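Local structure of hypothetical protein, IPT/TIG domain protein (Bacteroides ovatus, 4HW6) at residues 25-31 / 101-107; 54-60 / 71-77; 108-113 / 390-395; 413-417 / 428-432. The protein is of unknown function but, with an IPT/TIG domain joined to a six-bladed beta-propeller, probably serves as an auxiliary nutrient-binding, perhaps carbohydrate-binding, protein. All blocks are in the same frame, centred on the assembly; numbering follows the deposited sequence.

Interaction 1: residues 25-31 / 101-107; sequences FLPTEGR and AKFDYQY
Glu-29 and Gly-30 run parallel to Asp-104 and Tyr-105, with the CA atoms of Glu-29 and Asp-104 4.4 Å apart, and three backbone bonds set the register. Asp-104 N donates to Thr-28 O, Gly-30 N to Asp-104 O, and Gln-106 N to Gly-30 O at 2.9 Å. With CG anti to the backbone N (chi1 -175°), the Phe-103 ring is laid against the neighbouring strand: Glu-29 CA lies over one face, and Phe-103 CZ comes within 3.3 Å of Gly-30 N. A side chain at Gly-30 would be tight against that same CZ and, at these backbone angles, jammed against the carbonyl O of Glu-29. Pro-27, behind a cis peptide, interrupts strand 21-30, whose Leu-26 is hydrogen-bonded through its backbone to Val-37 while Glu-29 and Gly-30 pair with strand 104-105; the switch recalls the A and A' strands of immunoglobulin-like folds, to which IPT/TIG domains belong. Phe-25 meets Ala-101 O edge-on through CE2 at 3.3 Å, and its ring is inclined at 57° to that of Phe-103; Val-36 and Val-82 pack on both phenylalanines. The other side is polar. Thr-28 OG1 donates to Glu-29 OE1 (2.9 Å), Glu-29 CB touches Asp-104 CB at 3.7 Å, and the Gln-106 amide crosses near Glu-29 CG. One water joins Thr-28 O to Lys-102 O, and Arg-31 sends its guanidinium to a salt bridge with Glu-432.

Interaction 2: residues 54-60 / 71-77; sequences IGGYPAK and CICPSKA
The Tyr-57 ring takes Lys-76 CB over one face, 3.9 Å from the ring centroid and 20° off the normal, a CH-pi contact; at its edge lies a water that donates to both Gly-55 O and Lys-76 O. Bends at chi3 and chi4 curl the lysine back, bringing Lys-76 NZ to 3.5 Å from Tyr-57 CE2. Pro-74 wedges in beside them: its CG meets Tyr-57 CB at 3.8 Å, while its CD lies 4.0 Å from Ile-54 CB and equally far from Ala-59 CB. Deeper still, Ile-54 CG2 touches Ala-77 CB at 3.7 Å. With an alanine at Tyr-57, the Lys-76 chain would probably lose the ring its CB rests on and be freer to turn, though the CB contact to Pro-74 would remain. Residues 54-57 form a type I' turn, and a CB on Gly-55 would clash with Ala-77 C. Further along, the hairpin of strands 57-64 and 68-72 begins to part: Ile-72 N donates to Lys-60 O (2.9 Å), but a water joins Lys-60 N to Ile-72 O. With one direct backbone bond and two water bridges, the segments depend largely on apolar and CH-pi contact around Pro-74 and Tyr-57.

Interaction 3: residues 108-113 / 390-395; sequences NYVVTT and YVDGEL
Leu-395 spreads its two methyls along the neighbouring strand, CD1 against Tyr-109 CB and CD2 against Val-111 CG2, each at 3.8 Å. Beside it the backbones pair antiparallel: Val-111 N donates to Gly-393 O (2.8 Å) and Gly-393 N returns a more bent bond to Val-111 O, while Val-110 and Glu-394 form the adjoining non-hydrogen-bonded pair. Past Glu-394 the strands are joined by a water that donates to Tyr-109 O and Glu-394 OE1 and accepts from Leu-395 N. The other end is gripped by side chains. Thr-113 keeps OG1 beside its backbone N (chi1 -59°), facing Asp-392, and donates to the syn lone pair of Asp-392 OD2 at 2.7 Å. Tyr-390 OH comes within 2.6 Å of Thr-113 OG1, which lies in the tyrosine ring plane at its edge. Because Asp-392 OD1 also carries a salt bridge to Arg-427, putting an alanine at Asp-392 would probably leave Thr-113 OG1 without this acceptor and the Arg-427 guanidinium without this counter-charge. There are no helices here. Strand 109-115 lies between the short edge strand 393-394 and the C-terminal strand 425-431, bonding to the latter through Val-110 with Ala-430 and Thr-112 with Lys-428; an early strand thus completes a sheet of late ones, consistent with the Velcro closure of a beta-propeller.

Interaction 4: residues 413-417 / 428-432; sequences RKCFY and KIAPE
Phe-416 and Ile-429 make the close part of this antiparallel pair: Phe-416 N donates to Ile-429 O, Ile-429 N returns the bond to Phe-416 O, both at 2.9 Å, and the two CB atoms stand 4.0 Å apart. Beyond them the Phe-416 ring meets Tyr-409 edge-to-face, while Ile-429 packs on Tyr-379, so this side is buried inside the propeller. The segments 415-417 and 428-431 run nearly antiparallel, their directions 170° apart, and belong to the hairpin of 415-420 and 425-431. On the opposite face Cys-415 CB touches Ala-430 CB at 3.7 Å, and the Tyr-417 ring stacks on Phe-114, its hydroxyl bonded to Asp-410. Looser is the end of Lys-428, on this same face. Extended throughout (chi1 179°), the lysine slides its CE past Cys-415 SG at 3.9 Å, and NZ makes a weak bond to a water that donates to Tyr-417 OH at 2.8 Å. Toward Lys-414 the strands separate; Lys-414 and Cys-415 together face Asp-410 as a G1 beta bulge, and a water reaches Lys-414 O and Ile-429 O only weakly. Two backbone bonds with apolar contact therefore hold the buried side, whereas the lysine joins the other mainly through its methylenes, its ammonium reaching the tyrosine through a weakly held water.

Interactions 1 and 2 lie in the IPT/TIG domain, partly buried and about 26 to 27 Å from the chain centre, and reach the same sheet; Tyr-105 OH, weakly bonded to Lys-76 N, connects them. Interactions 3 and 4 share the same propeller sheet, through neighbouring strands 109-115 and 425-431, but differ in place: interaction 4 is buried, about 7 Å from the centre, whereas interaction 3 is a surface contact on an edge strand. Interaction 3 adds a hydroxyl and carboxylate cluster to its backbone pairing, whereas the side-chain contacts of interaction 4 are mainly apolar. The domains meet at Glu-432, which in the conformer described here faces Arg-31 and accepts from Asn-108 N.

Interaction 1: residues 25-31 / 101-107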
loop_
_atom_site.group_PDB
_atom_site.type_symbol
_atom_site.label_atom_id
_atom_site.label_comp_id
_atom_site.label_asym_id
_atom_site.label_seq_id
_atom_site.Cartn_x
_atom_site.Cartn_y
_atom_site.Cartn_z
ATOM N N PHE A 25 11.257 3.216 33.733
ATOM C CA PHE A 25 10.263 4.225 33.355
ATOM C C PHE A 25 8.858 3.669 33.595
ATOM O O PHE A 25 8.650 2.453 33.531
ATOM C CB PHE A 25 10.444 4.634 31.893
ATOM C CG PHE A 25 10.731 3.480 30.973
ATOM C CD1 PHE A 25 9.693 2.741 30.411
ATOM C CD2 PHE A 25 12.035 3.132 30.662
ATOM C CE1 PHE A 25 9.963 1.657 29.580
ATOM C CE2 PHE A 25 12.307 2.065 29.820
ATOM C CZ PHE A 25 11.275 1.319 29.284
ATOM N N LEU A 26 7.909 4.552 33.891
ATOM C CA LEU A 26 6.506 4.151 34.071
ATOM C C LEU A 26 5.588 5.164 33.370
ATOM O O LEU A 26 5.794 6.373 33.489
ATOM C CB LEU A 26 6.154 4.012 35.558
ATOM C CG LEU A 26 6.837 2.866 36.338
ATOM C CD1 LEU A 26 6.621 3.022 37.835
ATOM C CD2 LEU A 26 6.354 1.494 35.883
ATOM N N PRO A 27 4.588 4.678 32.610
ATOM C CA PRO A 27 4.283 3.273 32.323
ATOM C C PRO A 27 5.342 2.648 31.385
ATOM O O PRO A 27 6.151 3.369 30.794
ATOM C CB PRO A 27 2.901 3.342 31.648
ATOM C CG PRO A 27 2.817 4.724 31.069
ATOM C CD PRO A 27 3.665 5.609 31.936
ATOM N N THR A 28 5.331 1.324 31.243
ATOM C CA THR A 28 6.331 0.634 30.410
ATOM C C THR A 28 5.912 0.618 28.928
ATOM O O THR A 28 6.657 0.170 28.046
ATOM C CB THR A 28 6.540 -0.803 30.905
ATOM O OG1 THR A 28 5.269 -1.451 31.019
ATOM C CG2 THR A 28 7.211 -0.798 32.266
ATOM N N GLU A 29 4.709 1.112 28.661
ATOM C CA GLU A 29 4.175 1.158 27.311
ATOM C C GLU A 29 3.213 2.325 27.181
ATOM O O GLU A 29 2.760 2.880 28.170
ATOM C CB GLU A 29 3.442 -0.138 27.008
ATOM C CG GLU A 29 2.185 -0.316 27.839
ATOM C CD GLU A 29 2.117 -1.675 28.486
ATOM O OE1 GLU A 29 2.982 -1.967 29.348
ATOM O OE2 GLU A 29 1.188 -2.441 28.137
ATOM N N GLY A 30 2.911 2.702 25.950
ATOM C CA GLY A 30 1.958 3.766 25.718
ATOM C C GLY A 30 2.041 4.349 24.327
ATOM O O GLY A 30 2.944 4.042 23.543
ATOM N N ARG A 31 1.089 5.228 24.057
ATOM C CA ARG A 31 0.925 5.863 22.756
ATOM C C ARG A 31 1.487 7.285 22.826
ATOM O O ARG A 31 1.842 7.771 23.911
ATOM C CB ARG A 31 -0.560 5.863 22.344
ATOM C CG ARG A 31 -1.575 5.724 23.485
ATOM C CD ARG A 31 -3.023 5.764 22.989
ATOM N NE ARG A 31 -3.143 6.746 21.917
ATOM C CZ ARG A 31 -3.069 6.475 20.613
ATOM N NH1 ARG A 31 -2.926 5.221 20.177
ATOM N NH2 ARG A 31 -3.141 7.477 19.742
ATOM N N ALA A 101 15.931 -1.477 29.398
ATOM C CA ALA A 101 14.593 -1.792 28.906
ATOM C C ALA A 101 14.178 -0.761 27.848
ATOM O O ALA A 101 14.517 0.422 27.948
ATOM C CB ALA A 101 13.576 -1.843 30.052
ATOM N N LYS A 102 13.480 -1.241 26.823
ATOM C CA LYS A 102 12.933 -0.394 25.757
ATOM C C LYS A 102 11.469 -0.056 26.060
ATOM O O LYS A 102 10.715 -0.901 26.561
ATOM C CB LYS A 102 12.998 -1.115 24.408
ATOM C CG LYS A 102 14.393 -1.248 23.810
ATOM C CD LYS A 102 14.366 -2.155 22.583
ATOM C CE LYS A 102 15.535 -1.902 21.633
ATOM N NZ LYS A 102 16.863 -2.028 22.292
ATOM N N PHE A 103 11.069 1.176 25.745
ATOM C CA PHE A 103 9.674 1.583 25.875
ATOM C C PHE A 103 8.861 0.886 24.781
ATOM O O PHE A 103 9.283 0.837 23.616
ATOM C CB PHE A 103 9.559 3.113 25.771
ATOM C CG PHE A 103 8.170 3.642 26.007
ATOM C CD1 PHE A 103 7.685 3.800 27.293
ATOM C CD2 PHE A 103 7.353 3.992 24.941
ATOM C CE1 PHE A 103 6.400 4.282 27.526
ATOM C CE2 PHE A 103 6.070 4.481 25.171
ATOM C CZ PHE A 103 5.594 4.622 26.460
ATOM N N ASP A 104 7.713 0.329 25.151
ATOM C CA ASP A 104 6.837 -0.350 24.182
ATOM C C ASP A 104 5.855 0.664 23.603
ATOM O O ASP A 104 4.788 0.925 24.152
ATOM C CB ASP A 104 6.108 -1.536 24.820
ATOM C CG ASP A 104 5.187 -2.270 23.841
ATOM O OD1 ASP A 104 5.184 -1.966 22.625
ATOM O OD2 ASP A 104 4.460 -3.171 24.299
ATOM N N TYR A 105 6.244 1.232 22.477
ATOM C CA TYR A 105 5.459 2.245 21.809
ATOM C C TYR A 105 4.276 1.610 21.102
ATOM O O TYR A 105 4.444 0.716 20.285
ATOM C CB TYR A 105 6.335 2.992 20.811
ATOM C CG TYR A 105 5.592 4.026 20.003
ATOM C CD1 TYR A 105 5.085 5.166 20.603
ATOM C CD2 TYR A 105 5.410 3.872 18.637
ATOM C CE1 TYR A 105 4.407 6.121 19.863
ATOM C CE2 TYR A 105 4.747 4.829 17.896
ATOM C CZ TYR A 105 4.242 5.946 18.514
ATOM O OH TYR A 105 3.574 6.888 17.767
ATOM N N GLN A 106 3.081 2.075 21.454
ATOM C CA GLN A 106 1.849 1.551 20.915
ATOM C C GLN A 106 1.261 2.578 19.975
ATOM O O GLN A 106 1.346 3.781 20.212
ATOM C CB GLN A 106 0.855 1.250 22.027
ATOM C CG GLN A 106 1.345 0.206 23.019
ATOM C CD GLN A 106 0.399 0.041 24.185
ATOM O OE1 GLN A 106 -0.214 1.011 24.646
ATOM N NE2 GLN A 106 0.282 -1.187 24.676
ATOM N N TYR A 107 0.663 2.088 18.901
ATOM C CA TYR A 107 0.104 2.956 17.896
ATOM C C TYR A 107 -0.895 2.163 17.065
ATOM O O TYR A 107 -0.718 0.960 16.812
ATOM C CB TYR A 107 1.201 3.475 16.961
ATOM C CG TYR A 107 1.914 2.349 16.266
ATOM C CD1 TYR A 107 2.972 1.701 16.875
ATOM C CD2 TYR A 107 1.492 1.886 15.025
ATOM C CE1 TYR A 107 3.613 0.644 16.261
ATOM C CE2 TYR A 107 2.128 0.834 14.404
ATOM C CZ TYR A 107 3.189 0.213 15.029
ATOM O OH TYR A 107 3.840 -0.831 14.425
HETATM O O HOH W 1 8.697 -1.560 28.216
#

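Interaction 2: residues 54-60 / 71-77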
loop_
_atom_site.group_PDB
_atom_site.type_symbol
_atom_site.label_atom_id
_atom_site.label_comp_id
_atom_site.label_asym_id
_atom_site.label_seq_id
_atom_site.Cartn_x
_atom_site.Cartn_y
_atom_site.Cartn_z
ATOM N N ILE A 54 12.980 9.164 22.924
ATOM C CA ILE A 54 12.389 7.830 22.950
ATOM C C ILE A 54 12.353 7.332 21.514
ATOM O O ILE A 54 11.772 7.973 20.620
ATOM C CB ILE A 54 10.991 7.827 23.593
ATOM C CG1 ILE A 54 11.060 8.466 24.987
ATOM C CG2 ILE A 54 10.431 6.410 23.652
ATOM C CD1 ILE A 54 9.797 8.288 25.817
ATOM N N GLY A 55 13.041 6.220 21.276
ATOM C CA GLY A 55 13.211 5.700 19.933
ATOM C C GLY A 55 13.911 6.665 18.982
ATOM O O GLY A 55 13.719 6.582 17.784
ATOM N N GLY A 56 14.735 7.571 19.522
ATOM C CA GLY A 56 15.447 8.561 18.712
ATOM C C GLY A 56 14.747 9.904 18.535
ATOM O O GLY A 56 15.356 10.858 18.052
ATOM N N TYR A 57 13.480 9.991 18.934
ATOM C CA TYR A 57 12.700 11.217 18.767
ATOM C C TYR A 57 12.618 12.047 20.056
ATOM O O TYR A 57 12.356 11.489 21.128
ATOM C CB TYR A 57 11.307 10.861 18.261
ATOM C CG TYR A 57 11.373 10.379 16.817
ATOM C CD1 TYR A 57 11.547 9.028 16.521
ATOM C CD2 TYR A 57 11.291 11.273 15.767
ATOM C CE1 TYR A 57 11.638 8.586 15.214
ATOM C CE2 TYR A 57 11.387 10.843 14.454
ATOM C CZ TYR A 57 11.560 9.502 14.185
ATOM O OH TYR A 57 11.640 9.069 12.889
ATOM N N PRO A 58 12.845 13.371 19.953
ATOM C CA PRO A 58 12.753 14.239 21.121
ATOM C C PRO A 58 11.424 14.099 21.843
ATOM O O PRO A 58 10.385 13.996 21.206
ATOM C CB PRO A 58 12.887 15.638 20.541
ATOM C CG PRO A 58 13.657 15.457 19.279
ATOM C CD PRO A 58 13.237 14.124 18.743
ATOM N N ALA A 59 11.491 14.067 23.171
ATOM C CA ALA A 59 10.311 14.027 24.025
ATOM C C ALA A 59 10.318 15.281 24.882
ATOM O O ALA A 59 11.324 15.594 25.519
ATOM C CB ALA A 59 10.332 12.778 24.889
ATOM N N LYS A 60 9.203 16.006 24.894
ATOM C CA LYS A 60 9.099 17.228 25.681
ATOM C C LYS A 60 9.262 16.844 27.146
ATOM O O LYS A 60 8.631 15.904 27.595
ATOM C CB LYS A 60 7.747 17.908 25.453
ATOM C CG LYS A 60 7.778 19.430 25.535
ATOM C CD LYS A 60 7.787 19.948 26.969
ATOM C CE LYS A 60 7.588 21.461 27.033
ATOM N NZ LYS A 60 6.165 21.869 26.876
ATOM N N CYS A 71 8.208 13.268 31.163
ATOM C CA CYS A 71 8.248 13.674 29.768
ATOM C C CYS A 71 7.017 13.145 29.022
ATOM O O CYS A 71 6.195 12.408 29.589
ATOM C CB CYS A 71 9.561 13.214 29.112
ATOM S SG CYS A 71 9.639 11.435 28.858
ATOM N N ILE A 72 6.871 13.584 27.779
ATOM C CA ILE A 72 5.746 13.204 26.935
ATOM C C ILE A 72 6.252 12.371 25.770
ATOM O O ILE A 72 7.128 12.808 24.999
ATOM C CB ILE A 72 5.015 14.458 26.408
ATOM C CG1 ILE A 72 4.460 15.278 27.574
ATOM C CG2 ILE A 72 3.882 14.096 25.449
ATOM C CD1 ILE A 72 3.791 16.562 27.115
ATOM N N CYS A 73 5.710 11.166 25.631
ATOM C CA CYS A 73 6.108 10.268 24.552
ATOM C C CYS A 73 5.802 10.885 23.178
ATOM O O CYS A 73 4.677 11.324 22.934
ATOM C CB CYS A 73 5.360 8.936 24.664
ATOM S SG CYS A 73 5.937 7.726 23.462
ATOM N N PRO A 74 6.801 10.915 22.279
ATOM C CA PRO A 74 6.611 11.466 20.943
ATOM C C PRO A 74 5.994 10.436 19.998
ATOM O O PRO A 74 5.949 9.250 20.326
ATOM C CB PRO A 74 8.045 11.753 20.504
ATOM C CG PRO A 74 8.813 10.636 21.108
ATOM C CD PRO A 74 8.185 10.432 22.466
ATOM N N SER A 75 5.548 10.863 18.829
ATOM C CA SER A 75 5.143 9.894 17.819
ATOM C C SER A 75 6.411 9.268 17.235
ATOM O O SER A 75 7.516 9.805 17.393
ATOM C CB SER A 75 4.274 10.542 16.732
ATOM O OG SER A 75 4.940 11.639 16.157
ATOM N N LYS A 76 6.238 8.127 16.582
ATOM C CA LYS A 76 7.306 7.409 15.885
ATOM C C LYS A 76 8.385 6.821 16.809
ATOM O O LYS A 76 9.495 6.574 16.362
ATOM C CB LYS A 76 7.965 8.285 14.799
ATOM C CG LYS A 76 6.994 8.962 13.829
ATOM C CD LYS A 76 7.730 9.551 12.624
ATOM C CE LYS A 76 7.435 11.035 12.413
ATOM N NZ LYS A 76 8.262 11.943 13.271
ATOM N N ALA A 77 8.039 6.547 18.068
ATOM C CA ALA A 77 8.986 6.007 19.054
ATOM C C ALA A 77 9.195 4.487 18.957
ATOM O O ALA A 77 9.531 3.845 19.949
ATOM C CB ALA A 77 8.524 6.376 20.455
HETATM O O HOH W 2 11.702 4.934 16.743
HETATM O O HOH W 3 6.927 14.943 23.384
#

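Interaction 3: residues 108-113 / 390-395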
loop_
_atom_site.group_PDB
_atom_site.type_symbol
_atom_site.label_atom_id
_atom_site.label_comp_id
_atom_site.label_asym_id
_atom_site.label_seq_id
_atom_site.Cartn_x
_atom_site.Cartn_y
_atom_site.Cartn_z
ATOM N N ASN A 108 -1.902 2.900 16.631
ATOM C CA ASN A 108 -2.903 2.397 15.709
ATOM C C ASN A 108 -2.573 2.821 14.291
ATOM O O ASN A 108 -1.872 3.819 14.066
ATOM C CB ASN A 108 -4.270 2.944 16.089
ATOM C CG ASN A 108 -4.736 2.443 17.439
ATOM O OD1 ASN A 108 -5.373 3.175 18.193
ATOM N ND2 ASN A 108 -4.405 1.187 17.756
ATOM N N TYR A 109 -3.083 2.056 13.344
ATOM C CA TYR A 109 -3.010 2.421 11.951
ATOM C C TYR A 109 -4.212 3.270 11.678
ATOM O O TYR A 109 -5.294 3.020 12.201
ATOM C CB TYR A 109 -2.993 1.182 11.086
ATOM C CG TYR A 109 -1.668 0.484 11.129
ATOM C CD1 TYR A 109 -1.323 -0.307 12.219
ATOM C CD2 TYR A 109 -0.744 0.634 10.105
ATOM C CE1 TYR A 109 -0.103 -0.947 12.276
ATOM C CE2 TYR A 109 0.485 -0.007 10.159
ATOM C CZ TYR A 109 0.792 -0.791 11.249
ATOM O OH TYR A 109 1.996 -1.436 11.322
ATOM N N VAL A 110 -4.031 4.286 10.849
ATOM C CA VAL A 110 -5.093 5.193 10.532
ATOM C C VAL A 110 -5.103 5.431 9.031
ATOM O O VAL A 110 -4.078 5.261 8.353
ATOM C CB VAL A 110 -4.944 6.539 11.274
ATOM C CG1 VAL A 110 -5.128 6.348 12.774
ATOM C CG2 VAL A 110 -3.593 7.190 10.938
ATOM N N VAL A 111 -6.274 5.784 8.520
ATOM C CA VAL A 111 -6.402 6.242 7.156
ATOM C C VAL A 111 -6.201 7.757 7.160
ATOM O O VAL A 111 -6.770 8.471 8.008
ATOM C CB VAL A 111 -7.761 5.897 6.524
ATOM C CG1 VAL A 111 -7.756 6.360 5.066
ATOM C CG2 VAL A 111 -8.094 4.400 6.621
ATOM N N THR A 112 -5.369 8.251 6.238
ATOM C CA THR A 112 -5.179 9.679 6.037
ATOM C C THR A 112 -5.354 9.999 4.533
ATOM O O THR A 112 -5.486 9.088 3.711
ATOM C CB THR A 112 -3.802 10.177 6.508
ATOM O OG1 THR A 112 -2.756 9.388 5.924
ATOM C CG2 THR A 112 -3.703 10.147 8.014
ATOM N N THR A 113 -5.360 11.283 4.189
ATOM C CA THR A 113 -5.411 11.697 2.786
ATOM C C THR A 113 -4.031 12.163 2.336
ATOM O O THR A 113 -3.467 13.068 2.932
ATOM C CB THR A 113 -6.480 12.787 2.571
ATOM O OG1 THR A 113 -7.755 12.249 2.978
ATOM C CG2 THR A 113 -6.524 13.225 1.099
ATOM N N TYR A 390 -16.307 9.738 3.176
ATOM C CA TYR A 390 -14.932 10.265 3.189
ATOM C C TYR A 390 -14.584 10.744 4.588
ATOM O O TYR A 390 -14.867 11.902 4.974
ATOM C CB TYR A 390 -14.755 11.394 2.182
ATOM C CG TYR A 390 -13.406 12.066 2.293
ATOM C CD1 TYR A 390 -12.237 11.349 2.138
ATOM C CD2 TYR A 390 -13.308 13.438 2.591
ATOM C CE1 TYR A 390 -11.000 11.962 2.261
ATOM C CE2 TYR A 390 -12.085 14.062 2.708
ATOM C CZ TYR A 390 -10.926 13.326 2.539
ATOM O OH TYR A 390 -9.708 13.978 2.664
ATOM N N VAL A 391 -13.998 9.828 5.362
ATOM C CA VAL A 391 -13.605 10.110 6.750
ATOM C C VAL A 391 -12.286 9.424 6.982
ATOM O O VAL A 391 -12.148 8.210 6.709
ATOM C CB VAL A 391 -14.634 9.594 7.797
ATOM C CG1 VAL A 391 -14.155 9.882 9.229
ATOM C CG2 VAL A 391 -16.015 10.187 7.547
ATOM N N ASP A 392 -11.323 10.206 7.477
ATOM C CA ASP A 392 -10.020 9.712 7.848
ATOM C C ASP A 392 -10.077 9.276 9.309
ATOM O O ASP A 392 -10.944 9.728 10.055
ATOM C CB ASP A 392 -8.962 10.794 7.592
ATOM C CG ASP A 392 -8.570 10.902 6.099
ATOM O OD1 ASP A 392 -8.558 9.878 5.401
ATOM O OD2 ASP A 392 -8.248 11.998 5.634
ATOM N N GLY A 393 -9.180 8.389 9.728
ATOM C CA GLY A 393 -9.090 8.010 11.131
ATOM C C GLY A 393 -8.861 6.516 11.288
ATOM O O GLY A 393 -8.337 5.863 10.373
ATOM N N GLU A 394 -9.321 5.967 12.419
ATOM C CA GLU A 394 -9.063 4.574 12.782
ATOM C C GLU A 394 -9.689 3.639 11.767
ATOM O O GLU A 394 -10.794 3.881 11.290
ATOM C CB GLU A 394 -9.655 4.239 14.157
ATOM C CG GLU A 394 -9.190 5.079 15.331
ATOM C CD GLU A 394 -7.765 4.785 15.752
ATOM O OE1 GLU A 394 -7.388 3.590 15.756
ATOM O OE2 GLU A 394 -7.034 5.748 16.098
ATOM N N LEU A 395 -8.987 2.546 11.459
ATOM C CA LEU A 395 -9.305 1.738 10.268
ATOM C C LEU A 395 -10.740 1.254 10.180
ATOM O O LEU A 395 -11.334 1.297 9.098
ATOM C CB LEU A 395 -8.383 0.510 10.196
ATOM C CG LEU A 395 -6.892 0.800 10.063
ATOM C CD1 LEU A 395 -6.121 -0.483 9.719
ATOM C CD2 LEU A 395 -6.601 1.871 9.029
HETATM O O HOH W 4 -7.320 1.762 13.666
#

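Interaction 4: residues 413-417 / 428-432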
loop_
_atom_site.group_PDB
_atom_site.type_symbol
_atom_site.label_atom_id
_atom_site.label_comp_id
_atom_site.label_asym_id
_atom_site.label_seq_id
_atom_site.Cartn_x
_atom_site.Cartn_y
_atom_site.Cartn_z
ATOM N N ARG A 413 8.439 3.369 2.723
ATOM C CA ARG A 413 7.788 4.277 3.671
ATOM C C ARG A 413 6.796 3.548 4.581
ATOM O O ARG A 413 6.136 4.193 5.397
ATOM C CB ARG A 413 7.097 5.407 2.915
ATOM C CG ARG A 413 8.050 6.153 1.993
ATOM C CD ARG A 413 7.433 7.343 1.276
ATOM N NE ARG A 413 8.411 7.951 0.370
ATOM C CZ ARG A 413 8.741 7.488 -0.838
ATOM N NH1 ARG A 413 8.149 6.428 -1.348
ATOM N NH2 ARG A 413 9.682 8.105 -1.551
ATOM N N LYS A 414 6.690 2.228 4.405
ATOM C CA LYS A 414 5.834 1.338 5.210
ATOM C C LYS A 414 4.384 1.827 5.317
ATOM O O LYS A 414 3.884 2.085 6.401
ATOM C CB LYS A 414 6.415 1.142 6.615
ATOM C CG LYS A 414 7.849 0.625 6.667
ATOM C CD LYS A 414 8.011 -0.754 6.060
ATOM C CE LYS A 414 9.410 -1.307 6.354
ATOM N NZ LYS A 414 10.004 -2.055 5.203
ATOM N N CYS A 415 3.718 1.940 4.178
ATOM C CA CYS A 415 2.329 2.412 4.137
ATOM C C CYS A 415 1.647 1.915 2.890
ATOM O O CYS A 415 2.313 1.579 1.905
ATOM C CB CYS A 415 2.300 3.947 4.196
ATOM S SG CYS A 415 3.157 4.764 2.819
ATOM N N PHE A 416 0.318 1.826 2.938
ATOM C CA PHE A 416 -0.476 1.578 1.758
ATOM C C PHE A 416 -0.928 2.905 1.130
ATOM O O PHE A 416 -1.224 3.872 1.858
ATOM C CB PHE A 416 -1.755 0.822 2.094
ATOM C CG PHE A 416 -1.543 -0.598 2.525
ATOM C CD1 PHE A 416 -1.364 -0.906 3.851
ATOM C CD2 PHE A 416 -1.547 -1.624 1.591
ATOM C CE1 PHE A 416 -1.185 -2.216 4.259
ATOM C CE2 PHE A 416 -1.360 -2.945 1.999
ATOM C CZ PHE A 416 -1.189 -3.230 3.319
ATOM N N TYR A 417 -1.053 2.918 -0.196
ATOM C CA TYR A 417 -1.796 3.969 -0.919
ATOM C C TYR A 417 -3.039 3.306 -1.502
ATOM O O TYR A 417 -2.953 2.208 -2.067
ATOM C CB TYR A 417 -0.967 4.647 -2.032
ATOM C CG TYR A 417 0.326 5.188 -1.500
ATOM C CD1 TYR A 417 0.335 6.159 -0.502
ATOM C CD2 TYR A 417 1.542 4.699 -1.957
ATOM C CE1 TYR A 417 1.523 6.597 0.046
ATOM C CE2 TYR A 417 2.731 5.147 -1.433
ATOM C CZ TYR A 417 2.722 6.101 -0.441
ATOM O OH TYR A 417 3.917 6.508 0.092
ATOM N N LYS A 428 -3.960 7.168 2.346
ATOM C CA LYS A 428 -2.822 6.439 2.908
ATOM C C LYS A 428 -3.256 5.660 4.144
ATOM O O LYS A 428 -4.051 6.147 4.945
ATOM C CB LYS A 428 -1.717 7.419 3.238
ATOM C CG LYS A 428 -0.456 6.842 3.869
ATOM C CD LYS A 428 0.556 7.990 3.978
ATOM C CE LYS A 428 1.690 7.714 4.921
ATOM N NZ LYS A 428 2.574 8.930 4.984
ATOM N N ILE A 429 -2.755 4.431 4.276
ATOM C CA ILE A 429 -2.929 3.668 5.520
ATOM C C ILE A 429 -1.540 3.453 6.109
ATOM O O ILE A 429 -0.678 2.852 5.471
ATOM C CB ILE A 429 -3.642 2.307 5.312
ATOM C CG1 ILE A 429 -5.009 2.486 4.633
ATOM C CG2 ILE A 429 -3.791 1.599 6.666
ATOM C CD1 ILE A 429 -5.737 1.180 4.337
ATOM N N ALA A 430 -1.321 3.949 7.319
ATOM C CA ALA A 430 -0.016 3.918 7.960
ATOM C C ALA A 430 -0.222 4.138 9.452
ATOM O O ALA A 430 -1.324 4.513 9.887
ATOM C CB ALA A 430 0.888 5.044 7.412
ATOM N N PRO A 431 0.841 3.931 10.240
ATOM C CA PRO A 431 0.799 4.289 11.654
ATOM C C PRO A 431 0.448 5.750 11.862
ATOM O O PRO A 431 0.911 6.617 11.112
ATOM C CB PRO A 431 2.232 4.044 12.125
ATOM C CG PRO A 431 2.802 3.065 11.182
ATOM C CD PRO A 431 2.109 3.283 9.862
ATOM N N GLU A 432 -0.380 6.018 12.864
ATOM C CA GLU A 432 -0.747 7.365 13.281
ATOM C C GLU A 432 0.505 8.126 13.695
ATOM O O GLU A 432 1.338 7.545 14.362
ATOM C CB GLU A 432 -1.676 7.272 14.500
ATOM C CG GLU A 432 -1.066 6.523 15.690
ATOM C CD GLU A 432 -2.047 6.294 16.814
ATOM O OE1 GLU A 432 -2.954 7.111 16.985
ATOM O OE2 GLU A 432 -1.894 5.294 17.537
HETATM O O HOH W 5 1.037 0.367 6.978
HETATM O O HOH W 6 4.087 8.537 1.986
#